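Local coordinates for protein spermidine synthase (Corynebacterium glutamicum ATCC 13032, PDB 3GJY) that probably makes spermidine by transferring an aminopropyl group to putrescine, using a domain of the AdoMet-dependent methyltransferase fold, at residues E30-E35 and E120-L125; D44-S49 and I58-P63; P54-V59 and G98-M103; I164-A169 and V197-D202. All coordinates share one frame; numbering follows the deposited sequence. Where two conformers were deposited one is given.

Contact 1 of 4, residues E30-E35 and E120-L125; sequences EYSVIE and ELDAEL
Glu30 reaches past Asp122 to the start of helix 123-132. Its CB rests 3.4 Å from Asp122 OD1, and CG stands anti to the backbone N (chi1 -174°) with the rest of the chain extended, which brings the carboxylate to Ala123. At the tip, Glu30 OE1 accepts from Ala123 N at 3.0 Å, met nearly in line with its C-O bond, while Ala123 CB lies close beside the same oxygen. Asp122 answers from just before the helix: its OD1 takes Glu30 N at 2.9 Å on the syn side, and its OD2 takes Tyr31 N at 2.8 Å, from well above the carboxylate plane. Asp122 is also the N-cap of the helix, since OD1 accepts from Glu124 N and Leu125 N, so one oxygen is gripped by three backbone N-H groups. Helix 123-132 follows strand 115-120 of the Rossmann-like domain, and its cap residue joins that domain to the turn between strands 25-28 and 33-38 of the N-terminal sheet. A water bridges Asp122 OD2 and Ser32 OG. Leu121 CD2 sits over the centre of the Tyr31 ring, a CH-pi contact of 3.6 Å, and Ile34 CD1 packs 4.3 Å from Leu125 CB.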
loop_
_atom_site.group_PDB
_atom_site.type_symbol
_atom_site.label_atom_id
_atom_site.label_comp_id
_atom_site.label_asym_id
_atom_site.label_seq_id
_atom_site.Cartn_x
_atom_site.Cartn_y
_atom_site.Cartn_z
ATOM N N GLU A 30 -7.668 -9.324 17.595
ATOM C CA GLU A 30 -7.771 -10.738 17.333
ATOM C C GLU A 30 -6.398 -11.346 17.021
ATOM O O GLU A 30 -6.139 -12.503 17.385
ATOM C CB GLU A 30 -8.728 -10.948 16.164
ATOM C CG GLU A 30 -9.025 -12.371 15.885
ATOM C CD GLU A 30 -9.978 -12.566 14.694
ATOM O OE1 GLU A 30 -10.229 -11.610 13.895
ATOM O OE2 GLU A 30 -10.465 -13.703 14.553
ATOM N N TYR A 31 -5.533 -10.571 16.354
ATOM C CA TYR A 31 -4.199 -11.022 15.918
ATOM C C TYR A 31 -3.075 -10.134 16.451
ATOM O O TYR A 31 -1.897 -10.439 16.246
ATOM C CB TYR A 31 -4.082 -11.033 14.398
ATOM C CG TYR A 31 -4.812 -12.166 13.729
ATOM C CD1 TYR A 31 -4.157 -13.371 13.449
ATOM C CD2 TYR A 31 -6.159 -12.037 13.364
ATOM C CE1 TYR A 31 -4.824 -14.413 12.815
ATOM C CE2 TYR A 31 -6.835 -13.061 12.747
ATOM C CZ TYR A 31 -6.150 -14.254 12.476
ATOM O OH TYR A 31 -6.790 -15.272 11.846
ATOM N N SER A 32 -3.406 -9.049 17.143
ATOM C CA SER A 32 -2.377 -8.100 17.573
ATOM C C SER A 32 -2.811 -7.330 18.781
ATOM O O SER A 32 -4.015 -7.167 19.011
ATOM C CB SER A 32 -2.087 -7.075 16.481
ATOM O OG SER A 32 -3.144 -6.139 16.399
ATOM N N VAL A 33 -1.840 -6.837 19.549
ATOM C CA VAL A 33 -2.157 -5.836 20.577
ATOM C C VAL A 33 -2.119 -4.465 19.926
ATOM O O VAL A 33 -1.174 -4.125 19.196
ATOM C CB VAL A 33 -1.264 -5.901 21.838
ATOM C CG1 VAL A 33 -1.316 -7.294 22.453
ATOM C CG2 VAL A 33 0.181 -5.489 21.562
ATOM N N ILE A 34 -3.160 -3.685 20.163
ATOM C CA ILE A 34 -3.319 -2.381 19.511
ATOM C C ILE A 34 -3.165 -1.278 20.563
ATOM O O ILE A 34 -3.904 -1.285 21.549
ATOM C CB ILE A 34 -4.721 -2.277 18.870
ATOM C CG1 ILE A 34 -4.954 -3.425 17.877
ATOM C CG2 ILE A 34 -4.886 -0.925 18.172
ATOM C CD1 ILE A 34 -6.429 -3.771 17.682
ATOM N N GLU A 35 -2.245 -0.341 20.340
ATOM C CA GLU A 35 -2.059 0.765 21.283
ATOM C C GLU A 35 -2.412 2.084 20.631
ATOM O O GLU A 35 -1.983 2.375 19.521
ATOM C CB GLU A 35 -0.633 0.813 21.832
ATOM C CG GLU A 35 -0.450 1.828 22.942
ATOM C CD GLU A 35 -0.801 1.259 24.278
ATOM O OE1 GLU A 35 -0.915 0.014 24.353
ATOM O OE2 GLU A 35 -0.944 2.045 25.241
ATOM N N GLU A 120 -9.139 -6.543 5.847
ATOM C CA GLU A 120 -8.380 -6.526 7.110
ATOM C C GLU A 120 -8.543 -7.879 7.805
ATOM O O GLU A 120 -9.673 -8.343 8.008
ATOM C CB GLU A 120 -8.940 -5.394 8.000
ATOM C CG GLU A 120 -8.456 -5.459 9.457
ATOM C CD GLU A 120 -6.936 -5.500 9.539
ATOM O OE1 GLU A 120 -6.250 -4.789 8.761
ATOM O OE2 GLU A 120 -6.417 -6.240 10.374
ATOM N N LEU A 121 -7.426 -8.450 8.252
ATOM C CA LEU A 121 -7.406 -9.736 8.944
ATOM C C LEU A 121 -8.110 -9.722 10.324
ATOM O O LEU A 121 -8.793 -10.687 10.710
ATOM C CB LEU A 121 -5.932 -10.144 9.105
ATOM C CG LEU A 121 -5.659 -11.474 9.809
ATOM C CD1 LEU A 121 -6.172 -12.651 8.971
ATOM C CD2 LEU A 121 -4.168 -11.582 10.151
ATOM N N ASP A 122 -7.937 -8.625 11.039
ATOM C CA ASP A 122 -8.203 -8.550 12.465
ATOM C C ASP A 122 -9.569 -7.903 12.702
ATOM O O ASP A 122 -9.736 -6.703 12.470
ATOM C CB ASP A 122 -7.054 -7.788 13.140
ATOM C CG ASP A 122 -7.110 -7.857 14.655
ATOM O OD1 ASP A 122 -8.221 -7.742 15.231
ATOM O OD2 ASP A 122 -6.024 -8.011 15.262
ATOM N N ALA A 123 -10.541 -8.713 13.158
ATOM C CA ALA A 123 -11.910 -8.209 13.350
ATOM C C ALA A 123 -11.969 -7.017 14.330
ATOM O O ALA A 123 -12.766 -6.082 14.150
ATOM C CB ALA A 123 -12.829 -9.355 13.847
ATOM N N GLU A 124 -11.091 -7.025 15.337
ATOM C CA GLU A 124 -11.094 -5.984 16.338
ATOM C C GLU A 124 -10.473 -4.700 15.794
ATOM O O GLU A 124 -10.973 -3.603 16.056
ATOM C CB GLU A 124 -10.384 -6.450 17.630
ATOM C CG GLU A 124 -10.363 -5.373 18.741
ATOM C CD GLU A 124 -11.741 -5.031 19.317
ATOM O OE1 GLU A 124 -12.787 -5.577 18.882
ATOM O OE2 GLU A 124 -11.744 -4.177 20.228
ATOM N N LEU A 125 -9.399 -4.825 15.004
ATOM C CA LEU A 125 -8.872 -3.641 14.349
ATOM C C LEU A 125 -9.922 -3.048 13.401
ATOM O O LEU A 125 -10.088 -1.824 13.351
ATOM C CB LEU A 125 -7.582 -3.918 13.576
ATOM C CG LEU A 125 -6.946 -2.704 12.914
ATOM C CD1 LEU A 125 -6.655 -1.580 13.944
ATOM C CD2 LEU A 125 -5.636 -3.175 12.278
HETATM O O HOH W 1 -3.728 -7.650 13.725
#

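Contact 2 of 4, residues D44-S49 and I58-P63; sequences DGWLIS and IVLGQP
Leu60 crosses Asp44 at about a right angle, its CB 3.8 Å from Asp44 CB and its CG 3.5 Å from Asp44 O. One branch, CD1, continues past the Asp44 carboxylate to lie 4.1 Å from Trp46 NE1, approaching the indole obliquely. Deeper in, Ile58 CG1 occupies the crowded position between backbone N and carbonyl carbon (chi1 60°), which sets it 4.0 Å from Trp46 CB, and Ile48 CD1 approaches the same CG1. Helix 102-110 packs against Ile58 through Thr102 and Arg105. These residues sit on two antiparallel strands of a beta hairpin, 45-50 and 53-59, in the N-terminal sheet. Trp46 and Ile58 form a hydrogen-bonded pair, Trp46 N giving to Ile58 O at 2.9 Å and Ile58 N to Trp46 O at 3.0 Å; Gly45 and Val59 form the adjoining non-hydrogen-bonded pair. Leu60 N adds one more backbone bond just past the last strand pair, to Asp44 O at 2.9 Å; Leu60 is itself the second residue of a type II turn from Val59 to Gln62. Asp44 O thus both accepts the Leu60 N-H and touches its CG, pairing a backbone bond with apolar contact at the hairpin's end.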
loop_
_atom_site.group_PDB
_atom_site.type_symbol
_atom_site.label_atom_id
_atom_site.label_comp_id
_atom_site.label_asym_id
_atom_site.label_seq_id
_atom_site.Cartn_x
_atom_site.Cartn_y
_atom_site.Cartn_z
ATOM N N ASP A 44 -6.299 16.433 18.631
ATOM C CA ASP A 44 -6.953 15.313 17.935
ATOM C C ASP A 44 -5.998 14.475 17.057
ATOM O O ASP A 44 -6.438 13.819 16.104
ATOM C CB ASP A 44 -8.172 15.786 17.118
ATOM C CG ASP A 44 -9.309 16.313 17.986
ATOM O OD1 ASP A 44 -9.508 15.790 19.102
ATOM O OD2 ASP A 44 -10.003 17.255 17.536
ATOM N N GLY A 45 -4.712 14.482 17.378
ATOM C CA GLY A 45 -3.746 13.614 16.724
ATOM C C GLY A 45 -3.588 12.299 17.479
ATOM O O GLY A 45 -3.514 12.291 18.715
ATOM N N TRP A 46 -3.522 11.194 16.726
ATOM C CA TRP A 46 -3.502 9.861 17.305
ATOM C C TRP A 46 -2.519 8.958 16.589
ATOM O O TRP A 46 -2.505 8.904 15.343
ATOM C CB TRP A 46 -4.895 9.217 17.202
ATOM C CG TRP A 46 -5.823 9.857 18.160
ATOM C CD1 TRP A 46 -6.644 10.942 17.926
ATOM C CD2 TRP A 46 -5.960 9.528 19.539
ATOM N NE1 TRP A 46 -7.315 11.279 19.101
ATOM C CE2 TRP A 46 -6.915 10.421 20.095
ATOM C CE3 TRP A 46 -5.402 8.530 20.358
ATOM C CZ2 TRP A 46 -7.323 10.347 21.449
ATOM C CZ3 TRP A 46 -5.805 8.452 21.702
ATOM C CH2 TRP A 46 -6.759 9.366 22.225
ATOM N N LEU A 47 -1.686 8.285 17.379
ATOM C CA LEU A 47 -0.775 7.266 16.877
ATOM C C LEU A 47 -1.364 5.897 17.180
ATOM O O LEU A 47 -1.786 5.654 18.321
ATOM C CB LEU A 47 0.625 7.394 17.520
ATOM C CG LEU A 47 1.676 6.425 16.949
ATOM C CD1 LEU A 47 2.077 6.672 15.478
ATOM C CD2 LEU A 47 2.948 6.375 17.814
ATOM N N ILE A 48 -1.420 5.035 16.158
ATOM C CA ILE A 48 -1.942 3.685 16.301
ATOM C C ILE A 48 -0.769 2.747 16.083
ATOM O O ILE A 48 -0.130 2.814 15.031
ATOM C CB ILE A 48 -3.041 3.399 15.253
ATOM C CG1 ILE A 48 -4.216 4.375 15.454
ATOM C CG2 ILE A 48 -3.521 1.929 15.345
ATOM C CD1 ILE A 48 -4.640 5.143 14.280
ATOM N N SER A 49 -0.474 1.909 17.093
ATOM C CA SER A 49 0.593 0.900 17.013
ATOM C C SER A 49 -0.003 -0.485 17.086
ATOM O O SER A 49 -1.054 -0.699 17.709
ATOM C CB SER A 49 1.607 1.038 18.149
ATOM O OG SER A 49 2.191 2.323 18.078
ATOM N N ILE A 58 -3.240 9.605 12.573
ATOM C CA ILE A 58 -4.355 10.380 12.019
ATOM C C ILE A 58 -4.555 11.660 12.819
ATOM O O ILE A 58 -4.181 11.739 14.007
ATOM C CB ILE A 58 -5.664 9.593 11.998
ATOM C CG1 ILE A 58 -6.089 9.149 13.407
ATOM C CG2 ILE A 58 -5.515 8.373 11.073
ATOM C CD1 ILE A 58 -7.433 8.380 13.447
ATOM N N VAL A 59 -5.113 12.663 12.155
ATOM C CA VAL A 59 -5.632 13.834 12.852
ATOM C C VAL A 59 -7.120 13.844 12.538
ATOM O O VAL A 59 -7.525 13.898 11.362
ATOM C CB VAL A 59 -4.959 15.118 12.352
ATOM C CG1 VAL A 59 -5.609 16.327 13.047
ATOM C CG2 VAL A 59 -3.422 15.090 12.587
ATOM N N LEU A 60 -7.941 13.784 13.577
ATOM C CA LEU A 60 -9.394 13.717 13.354
ATOM C C LEU A 60 -9.858 14.965 12.587
ATOM O O LEU A 60 -9.407 16.100 12.848
ATOM C CB LEU A 60 -10.138 13.624 14.697
ATOM C CG LEU A 60 -9.675 12.513 15.645
ATOM C CD1 LEU A 60 -10.526 12.540 16.939
ATOM C CD2 LEU A 60 -9.788 11.106 14.984
ATOM N N GLY A 61 -10.727 14.756 11.611
ATOM C CA GLY A 61 -11.259 15.849 10.807
ATOM C C GLY A 61 -10.355 16.300 9.669
ATOM O O GLY A 61 -10.757 17.169 8.877
ATOM N N GLN A 62 -9.164 15.685 9.561
ATOM C CA GLN A 62 -8.195 16.062 8.520
ATOM C C GLN A 62 -7.700 14.817 7.797
ATOM O O GLN A 62 -6.559 14.347 8.003
ATOM C CB GLN A 62 -7.016 16.848 9.092
ATOM C CG GLN A 62 -7.382 18.205 9.639
ATOM C CD GLN A 62 -6.214 18.886 10.307
ATOM O OE1 GLN A 62 -5.066 18.764 9.872
ATOM N NE2 GLN A 62 -6.501 19.605 11.378
ATOM N N PRO A 63 -8.565 14.273 6.925
ATOM C CA PRO A 63 -8.252 12.973 6.316
ATOM C C PRO A 63 -7.081 12.994 5.321
ATOM O O PRO A 63 -6.606 11.924 4.929
ATOM C CB PRO A 63 -9.582 12.574 5.635
ATOM C CG PRO A 63 -10.211 13.921 5.316
ATOM C CD PRO A 63 -9.852 14.832 6.445
#

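Contact 3 of 4, residues P54-V59 and G98-M103; sequences PSSHIV and GGACTM
Ser56 and Thr102 supply the polar centre of this contact. Ser56 OG, anti to its backbone N (chi1 -169°), points across the interface and donates to Thr102 OG1 at 2.7 Å. The threonine hydroxyl, in turn anti to its own carbonyl carbon (chi1 -58°), stands on the first turn of helix 102-110. Both residues are buried, and the bond links the strand 53-59 directly to the start of that helix.

Van der Waals contacts lie beside the bond. Ser56 CB meets Ala100 CB at 3.8 Å, and Ile58 CG2 touches both the hydroxyl oxygen and the methyl of Thr102, 3.4 Å from OG1 and 3.9 Å from CG2. Met71 of helix 69-85 also touches both Ser56 and Thr102.

Backbone bonds shape the loop that presents these groups. Cys101 N donates to Gly98 O and Thr102 N to Gly99 O, folding the chain tightly before the helix. The CA atoms of Gly99 and Ser56 are 5.6 Å apart; a CB on Gly99 would point at the strand and lie tight against Ser55 O. Gly99 O lies against Ser56 CB. On the strand side, Ser55 and Ser56 both face Ile48 in a classic beta bulge.

In AdoMet-dependent methyltransferases a glycine-rich loop between the first strand of the Rossmann-like sheet and the next helix contacts the cofactor, and Gly98-Gly99 probably does likewise. The Ser56 proton is used on Thr102 OG1, so the threonine's own proton must be directed elsewhere, and a single short bond helps fix the loop's far end against the N-terminal sheet.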
loop_
_atom_site.group_PDB
_atom_site.type_symbol
_atom_site.label_atom_id
_atom_site.label_comp_id
_atom_site.label_asym_id
_atom_site.label_seq_id
_atom_site.Cartn_x
_atom_site.Cartn_y
_atom_site.Cartn_z
ATOM N N PRO A 54 4.670 1.296 15.513
ATOM C CA PRO A 54 3.824 2.387 14.992
ATOM C C PRO A 54 3.276 2.012 13.611
ATOM O O PRO A 54 4.036 1.561 12.747
ATOM C CB PRO A 54 4.802 3.556 14.868
ATOM C CG PRO A 54 5.919 3.230 15.865
ATOM C CD PRO A 54 6.032 1.728 15.882
ATOM N N SER A 55 1.963 2.153 13.410
ATOM C CA SER A 55 1.369 1.639 12.182
ATOM C C SER A 55 0.528 2.646 11.415
ATOM O O SER A 55 0.435 2.556 10.213
ATOM C CB SER A 55 0.590 0.367 12.450
ATOM O OG SER A 55 1.531 -0.642 12.773
ATOM N N SER A 56 -0.133 3.550 12.108
ATOM C CA SER A 56 -0.747 4.678 11.415
ATOM C C SER A 56 -0.779 5.915 12.317
ATOM O O SER A 56 -0.564 5.815 13.533
ATOM C CB SER A 56 -2.161 4.350 10.917
ATOM O OG SER A 56 -2.557 5.395 10.054
ATOM N N HIS A 57 -1.007 7.079 11.713
ATOM C CA HIS A 57 -1.205 8.304 12.458
ATOM C C HIS A 57 -2.294 9.091 11.782
ATOM O O HIS A 57 -2.291 9.188 10.551
ATOM C CB HIS A 57 0.097 9.109 12.547
ATOM C CG HIS A 57 -0.064 10.353 13.338
ATOM N ND1 HIS A 57 -0.599 11.503 12.793
ATOM C CD2 HIS A 57 0.159 10.618 14.646
ATOM C CE1 HIS A 57 -0.704 12.417 13.739
ATOM N NE2 HIS A 57 -0.228 11.913 14.859
ATOM N N ILE A 58 -3.240 9.605 12.573
ATOM C CA ILE A 58 -4.355 10.380 12.019
ATOM C C ILE A 58 -4.555 11.660 12.819
ATOM O O ILE A 58 -4.181 11.739 14.007
ATOM C CB ILE A 58 -5.664 9.593 11.998
ATOM C CG1 ILE A 58 -6.089 9.149 13.407
ATOM C CG2 ILE A 58 -5.515 8.373 11.073
ATOM C CD1 ILE A 58 -7.433 8.380 13.447
ATOM N N VAL A 59 -5.113 12.663 12.155
ATOM C CA VAL A 59 -5.632 13.834 12.852
ATOM C C VAL A 59 -7.120 13.844 12.538
ATOM O O VAL A 59 -7.525 13.898 11.362
ATOM C CB VAL A 59 -4.959 15.118 12.352
ATOM C CG1 VAL A 59 -5.609 16.327 13.047
ATOM C CG2 VAL A 59 -3.422 15.090 12.587
ATOM N N GLY A 98 -4.027 -2.452 5.632
ATOM C CA GLY A 98 -3.860 -1.002 5.669
ATOM C C GLY A 98 -4.197 -0.479 7.033
ATOM O O GLY A 98 -5.389 -0.400 7.360
ATOM N N GLY A 99 -3.164 -0.103 7.801
ATOM C CA GLY A 99 -3.337 0.235 9.202
ATOM C C GLY A 99 -4.341 1.348 9.407
ATOM O O GLY A 99 -4.261 2.408 8.772
ATOM N N ALA A 100 -5.276 1.062 10.307
ATOM C CA ALA A 100 -6.347 1.917 10.675
ATOM C C ALA A 100 -7.284 2.347 9.537
ATOM O O ALA A 100 -8.029 3.287 9.742
ATOM C CB ALA A 100 -5.776 3.188 11.402
ATOM N N CYS A 101 -7.198 1.732 8.345
ATOM C CA CYS A 101 -7.904 2.247 7.158
ATOM C C CYS A 101 -7.518 3.667 6.756
ATOM O O CYS A 101 -8.286 4.349 6.081
ATOM C CB CYS A 101 -9.425 2.179 7.352
ATOM S SG CYS A 101 -10.084 0.515 7.579
ATOM N N THR A 102 -6.327 4.110 7.165
ATOM C CA THR A 102 -5.937 5.494 6.928
ATOM C C THR A 102 -5.718 5.820 5.451
ATOM O O THR A 102 -6.134 6.902 4.991
ATOM C CB THR A 102 -4.721 5.808 7.773
ATOM O OG1 THR A 102 -5.076 5.563 9.154
ATOM C CG2 THR A 102 -4.180 7.259 7.542
HETATM N N MSE A 103 -5.062 4.938 4.693
HETATM C CA MSE A 103 -4.910 5.172 3.263
HETATM C C MSE A 103 -6.287 5.232 2.552
HETATM O O MSE A 103 -6.522 6.059 1.675
HETATM C CB MSE A 103 -4.043 4.050 2.667
HETATM C CG MSE A 103 -3.384 4.378 1.364
HETATM SE SE MSE A 103 -1.679 5.418 1.473
HETATM C CE MSE A 103 -2.419 7.253 1.452
#

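Contact 4 of 4, residues I164-A169 and V197-D202; sequences IRDVFA and VANCGD
Residues 164-165 and 197-198 run as parallel strands, with Arg165 N bonded to Val197 O at 2.8 Å and Asn199 N to Arg165 O at 2.9 Å. Above this ladder the Arg165 chain bends at chi3 (69°), and its guanidinium spreads over Ala198 CB, which lies 3.6 Å from its plane and toward the rim. At the edge, NH2 of Arg165 donates within its own plane to Asn199 O at 3.0 Å, coming from above the carbonyl plane of that acceptor. Arg165 NE and Val167 N both donate to one water, and NH1 turns to a salt bridge with Glu212. On the far side of the strand, Asn199 ND2 donates to Asp166 OD1 at 2.9 Å, almost straight at 173°; the bond lies in the amide plane yet meets the carboxylate from above, the two planes standing 62° apart. Each group has a second partner, Tyr70 OH for Asp166 OD2 and Asn239 ND2 for Asn199 OD1. Strands 160-165 and 194-202 are the fourth and fifth of the class I methyltransferase sheet, and Asp166 lies just past the C-terminal end of the fourth, a position consistent with the active-site aspartates of spermidine synthases.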
loop_
_atom_site.group_PDB
_atom_site.type_symbol
_atom_site.label_atom_id
_atom_site.label_comp_id
_atom_site.label_asym_id
_atom_site.label_seq_id
_atom_site.Cartn_x
_atom_site.Cartn_y
_atom_site.Cartn_z
ATOM N N ILE A 164 -3.901 -1.518 -3.643
ATOM C CA ILE A 164 -2.830 -1.083 -2.754
ATOM C C ILE A 164 -2.577 -2.225 -1.772
ATOM O O ILE A 164 -3.476 -2.604 -1.027
ATOM C CB ILE A 164 -3.199 0.221 -2.003
ATOM C CG1 ILE A 164 -3.530 1.338 -3.032
ATOM C CG2 ILE A 164 -2.047 0.629 -1.066
ATOM C CD1 ILE A 164 -3.952 2.639 -2.480
ATOM N N ARG A 165 -1.360 -2.767 -1.779
ATOM C CA ARG A 165 -0.983 -3.826 -0.838
ATOM C C ARG A 165 -0.172 -3.196 0.288
ATOM O O ARG A 165 0.907 -2.607 0.052
ATOM C CB ARG A 165 -0.113 -4.911 -1.482
ATOM C CG ARG A 165 -0.016 -6.131 -0.613
ATOM C CD ARG A 165 1.202 -6.988 -0.958
ATOM N NE ARG A 165 2.436 -6.314 -0.596
ATOM C CZ ARG A 165 3.622 -6.648 -1.103
ATOM N NH1 ARG A 165 3.734 -7.617 -1.997
ATOM N NH2 ARG A 165 4.695 -5.969 -0.731
ATOM N N ASP A 166 -0.670 -3.321 1.508
ATOM C CA ASP A 166 0.037 -2.802 2.687
ATOM C C ASP A 166 -0.266 -3.726 3.835
ATOM O O ASP A 166 -1.018 -3.408 4.747
ATOM C CB ASP A 166 -0.368 -1.352 2.990
ATOM C CG ASP A 166 0.469 -0.717 4.094
ATOM O OD1 ASP A 166 1.577 -1.191 4.309
ATOM O OD2 ASP A 166 -0.011 0.252 4.744
ATOM N N VAL A 167 0.323 -4.911 3.746
ATOM C CA VAL A 167 0.110 -5.971 4.726
ATOM C C VAL A 167 1.213 -5.929 5.795
ATOM O O VAL A 167 2.409 -5.756 5.472
ATOM C CB VAL A 167 -0.047 -7.381 4.033
ATOM C CG1 VAL A 167 -1.190 -7.370 3.059
ATOM C CG2 VAL A 167 1.181 -7.833 3.324
ATOM N N PHE A 168 0.817 -6.107 7.054
ATOM C CA PHE A 168 1.802 -6.281 8.169
ATOM C C PHE A 168 2.936 -5.272 8.040
ATOM O O PHE A 168 4.128 -5.637 8.001
ATOM C CB PHE A 168 2.343 -7.710 8.168
ATOM C CG PHE A 168 1.267 -8.737 8.170
ATOM C CD1 PHE A 168 0.480 -8.929 9.308
ATOM C CD2 PHE A 168 1.030 -9.512 7.042
ATOM C CE1 PHE A 168 -0.522 -9.888 9.330
ATOM C CE2 PHE A 168 0.019 -10.483 7.042
ATOM C CZ PHE A 168 -0.755 -10.675 8.200
ATOM N N ALA A 169 2.567 -3.992 7.988
ATOM C CA ALA A 169 3.543 -2.960 7.697
ATOM C C ALA A 169 4.570 -2.936 8.799
ATOM O O ALA A 169 4.231 -3.093 9.977
ATOM C CB ALA A 169 2.866 -1.593 7.497
ATOM N N VAL A 197 -0.079 -1.144 -6.590
ATOM C CA VAL A 197 0.892 -0.381 -5.771
ATOM C C VAL A 197 1.120 -1.159 -4.487
ATOM O O VAL A 197 0.141 -1.505 -3.819
ATOM C CB VAL A 197 0.325 0.989 -5.307
ATOM C CG1 VAL A 197 1.331 1.716 -4.415
ATOM C CG2 VAL A 197 -0.069 1.846 -6.466
ATOM N N ALA A 198 2.366 -1.390 -4.111
ATOM C CA ALA A 198 2.664 -2.106 -2.878
ATOM C C ALA A 198 3.678 -1.400 -2.014
ATOM O O ALA A 198 4.709 -0.915 -2.496
ATOM C CB ALA A 198 3.165 -3.543 -3.174
ATOM N N ASN A 199 3.414 -1.414 -0.715
ATOM C CA ASN A 199 4.436 -1.065 0.262
ATOM C C ASN A 199 5.316 -2.281 0.522
ATOM O O ASN A 199 4.817 -3.364 0.826
ATOM C CB ASN A 199 3.771 -0.612 1.553
ATOM C CG ASN A 199 4.756 -0.194 2.606
ATOM O OD1 ASN A 199 5.869 0.252 2.297
ATOM N ND2 ASN A 199 4.337 -0.301 3.866
ATOM N N CYS A 200 6.619 -2.125 0.334
ATOM C CA CYS A 200 7.573 -3.225 0.564
ATOM C C CYS A 200 8.611 -2.736 1.555
ATOM O O CYS A 200 9.311 -1.766 1.300
ATOM C CB CYS A 200 8.210 -3.672 -0.760
ATOM S SG CYS A 200 9.578 -4.817 -0.622
ATOM N N GLY A 201 8.661 -3.371 2.723
ATOM C CA GLY A 201 9.733 -3.093 3.692
ATOM C C GLY A 201 10.898 -4.044 3.447
ATOM O O GLY A 201 10.695 -5.258 3.259
ATOM N N ASP A 202 12.116 -3.502 3.396
ATOM C CA ASP A 202 13.273 -4.370 3.131
ATOM C C ASP A 202 14.544 -3.827 3.779
ATOM O O ASP A 202 14.697 -2.608 3.988
ATOM C CB ASP A 202 13.446 -4.632 1.613
ATOM C CG ASP A 202 14.143 -5.979 1.304
ATOM O OD1 ASP A 202 14.550 -6.717 2.242
ATOM O OD2 ASP A 202 14.297 -6.326 0.116
HETATM O O HOH W 2 2.686 -4.915 1.903
#

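How the contacts relate
From the N terminus, contact 1 opens at residues 30-35 and closes only at 120-125, joining the N-terminal antiparallel sheet to the helix after strand 115-120. Contacts 2 and 3 both fall within that long loop. Contact 2 closes the short hairpin of strands 45-50 and 53-59; contact 3 starts on the second strand, sharing Ile58 and Val59, and ends at the loop and helix following strand 92-96. Glu35 O and Ser49 N, 2.9 Å apart, connect contacts 1 and 2 within one sheet. Contact 4 comes later, in series, inside the Rossmann-like domain; it meets contact 1 where Leu121 packs on Phe168, and contact 3 where Met103 packs on Ile164. Contacts 1 and 3 thus bind the two domains together.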